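Local structure of DUF4848 domain-containing protein (Bacteroides thetaiotaomicron, 4LB8) at residues 234-239 / 256-261. The protein is of unknown function, belongs to the DUF4848 family and is probably an exported, lipid-anchored protein. Numbering follows the deposited sequence.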
loop_
_atom_site.group_PDB
_atom_site.type_symbol
_atom_site.label_atom_id
_atom_site.label_comp_id
_atom_site.label_asym_id
_atom_site.label_seq_id
_atom_site.Cartn_x
_atom_site.Cartn_y
_atom_site.Cartn_z
ATOM N N PRO A 234 1.572 -37.613 1.803
ATOM C CA PRO A 234 0.967 -36.464 2.500
ATOM C C PRO A 234 0.016 -36.904 3.602
ATOM O O PRO A 234 -0.713 -37.876 3.451
ATOM C CB PRO A 234 0.244 -35.713 1.374
ATOM C CG PRO A 234 0.023 -36.745 0.309
ATOM C CD PRO A 234 1.273 -37.557 0.359
ATOM N N VAL A 235 0.080 -36.225 4.733
ATOM C CA VAL A 235 -0.728 -36.581 5.887
ATOM C C VAL A 235 -1.183 -35.311 6.656
ATOM O O VAL A 235 -0.483 -34.282 6.655
ATOM C CB VAL A 235 0.079 -37.572 6.793
ATOM C CG1 VAL A 235 1.369 -36.936 7.349
ATOM C CG2 VAL A 235 -0.785 -38.169 7.900
ATOM N N TYR A 236 -2.352 -35.411 7.325
ATOM C CA TYR A 236 -2.877 -34.362 8.180
ATOM C C TYR A 236 -2.211 -34.459 9.528
ATOM O O TYR A 236 -2.355 -35.460 10.220
ATOM C CB TYR A 236 -4.397 -34.431 8.296
ATOM C CG TYR A 236 -5.099 -34.031 7.019
ATOM C CD1 TYR A 236 -5.013 -32.730 6.529
ATOM C CD2 TYR A 236 -5.823 -34.963 6.281
ATOM C CE1 TYR A 236 -5.615 -32.372 5.330
ATOM C CE2 TYR A 236 -6.451 -34.609 5.089
ATOM C CZ TYR A 236 -6.359 -33.307 4.626
ATOM O OH TYR A 236 -7.002 -32.967 3.465
ATOM N N VAL A 237 -1.439 -33.430 9.869
ATOM C CA VAL A 237 -0.663 -33.302 11.108
ATOM C C VAL A 237 -1.339 -32.238 12.000
ATOM O O VAL A 237 -1.624 -31.134 11.531
ATOM C CB VAL A 237 0.801 -32.930 10.738
ATOM C CG1 VAL A 237 1.622 -32.586 11.964
ATOM C CG2 VAL A 237 1.457 -34.052 9.950
ATOM N N ASN A 238 -1.587 -32.555 13.273
ATOM C CA ASN A 238 -2.233 -31.595 14.164
ATOM C C ASN A 238 -1.330 -30.371 14.404
ATOM O O ASN A 238 -0.181 -30.525 14.802
ATOM C CB ASN A 238 -2.609 -32.280 15.500
ATOM C CG ASN A 238 -3.375 -31.411 16.473
ATOM O OD1 ASN A 238 -2.886 -30.394 16.995
ATOM N ND2 ASN A 238 -4.591 -31.801 16.746
ATOM N N LYS A 239 -1.862 -29.160 14.161
ATOM C CA LYS A 239 -1.186 -27.879 14.395
ATOM C C LYS A 239 -2.121 -26.942 15.175
ATOM O O LYS A 239 -2.063 -25.723 15.002
ATOM C CB LYS A 239 -0.713 -27.250 13.069
ATOM C CG LYS A 239 0.373 -28.070 12.350
ATOM C CD LYS A 239 1.701 -28.063 13.107
ATOM C CE LYS A 239 2.771 -28.850 12.429
ATOM N NZ LYS A 239 4.016 -28.854 13.239
ATOM N N THR A 256 -1.669 -24.325 -6.230
ATOM C CA THR A 256 -2.884 -24.623 -5.462
ATOM C C THR A 256 -2.620 -25.844 -4.595
ATOM O O THR A 256 -2.008 -26.818 -5.036
ATOM C CB THR A 256 -4.120 -24.759 -6.329
ATOM O OG1 THR A 256 -4.029 -25.940 -7.126
ATOM C CG2 THR A 256 -4.392 -23.509 -7.171
ATOM N N LYS A 257 -3.020 -25.758 -3.336
ATOM C CA LYS A 257 -2.775 -26.819 -2.363
ATOM C C LYS A 257 -3.936 -27.023 -1.406
ATOM O O LYS A 257 -4.627 -26.082 -1.051
ATOM C CB LYS A 257 -1.529 -26.447 -1.502
ATOM C CG LYS A 257 -0.165 -26.546 -2.173
ATOM C CD LYS A 257 0.494 -27.908 -1.939
ATOM C CE LYS A 257 1.916 -27.926 -2.437
ATOM N NZ LYS A 257 2.317 -29.249 -2.985
ATOM N N VAL A 258 -4.097 -28.240 -0.935
ATOM C CA VAL A 258 -4.934 -28.564 0.206
ATOM C C VAL A 258 -4.050 -28.072 1.341
ATOM O O VAL A 258 -2.915 -28.549 1.475
ATOM C CB VAL A 258 -5.273 -30.077 0.303
ATOM C CG1 VAL A 258 -5.890 -30.415 1.657
ATOM C CG2 VAL A 258 -6.190 -30.509 -0.820
ATOM N N PHE A 259 -4.488 -27.045 2.050
ATOM C CA PHE A 259 -3.686 -26.449 3.107
ATOM C C PHE A 259 -3.787 -27.264 4.410
ATOM O O PHE A 259 -2.818 -27.398 5.138
ATOM C CB PHE A 259 -4.144 -24.996 3.308
ATOM C CG PHE A 259 -3.252 -24.136 4.161
ATOM C CD1 PHE A 259 -1.975 -23.790 3.732
ATOM C CD2 PHE A 259 -3.711 -23.617 5.366
ATOM C CE1 PHE A 259 -1.156 -22.970 4.514
ATOM C CE2 PHE A 259 -2.901 -22.767 6.140
ATOM C CZ PHE A 259 -1.628 -22.459 5.715
ATOM N N GLY A 260 -4.969 -27.780 4.686
ATOM C CA GLY A 260 -5.260 -28.568 5.863
ATOM C C GLY A 260 -6.737 -28.827 5.981
ATOM O O GLY A 260 -7.469 -28.733 4.995
ATOM N N ARG A 261 -7.175 -29.169 7.189
ATOM C CA ARG A 261 -8.577 -29.390 7.534
ATOM C C ARG A 261 -8.916 -28.702 8.831
ATOM O O ARG A 261 -8.033 -28.510 9.671
ATOM C CB ARG A 261 -8.879 -30.889 7.718
ATOM C CG ARG A 261 -9.038 -31.710 6.465
ATOM C CD ARG A 261 -9.593 -33.096 6.762
ATOM N NE ARG A 261 -8.751 -33.883 7.674
ATOM C CZ ARG A 261 -8.887 -35.191 7.881
ATOM N NH1 ARG A 261 -9.798 -35.884 7.209
ATOM N NH2 ARG A 261 -8.093 -35.821 8.736
#
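Tyr236 and Gly260 mark the nearest backbone approach, 6.7 Å from CA to CA, between strand 235-238 and the 256-261 part of a longer strand. The strand axes come within 7.7 Å at 53° and no hydrogen bond joins the two segments, because strand 222-226 runs between them, antiparallel to both. The contact is therefore made by side chains reaching across that middle strand. Tyr236 CG stands anti to the carbonyl carbon (chi1 -71°), which carries the ring over to strand 254-262. There the guanidinium of Arg261 lies flat on one face, centres 4.1 Å apart and planes tilted by 17°, an offset stack. Arg261 CG sits over the same face in a CH-pi contact, 3.9 Å from the Tyr236 ring centroid, and the bend of the arginine chain at chi3 lays the guanidinium back over the face that CG already covers. At the ring edge, Val258 CG1 meets Tyr236 OH at 3.3 Å, while the backbone of Gly260 passes obliquely by Tyr236 CE1. Glu223 of the middle strand takes Arg261 NH2 in a salt bridge, which probably helps hold the guanidinium flat against the ring. With an alanine at Tyr236, the guanidinium would probably lose its stacking face and be freer to turn about the salt bridge, and Val258 CG1 would lose the ring edge. Phe259 and Gly260 together lie opposite the single residue Ile192 of strand 191-201, a classic beta bulge in strand 254-262, and the whole is cross-strand packing between next-nearest neighbours of an antiparallel sheet.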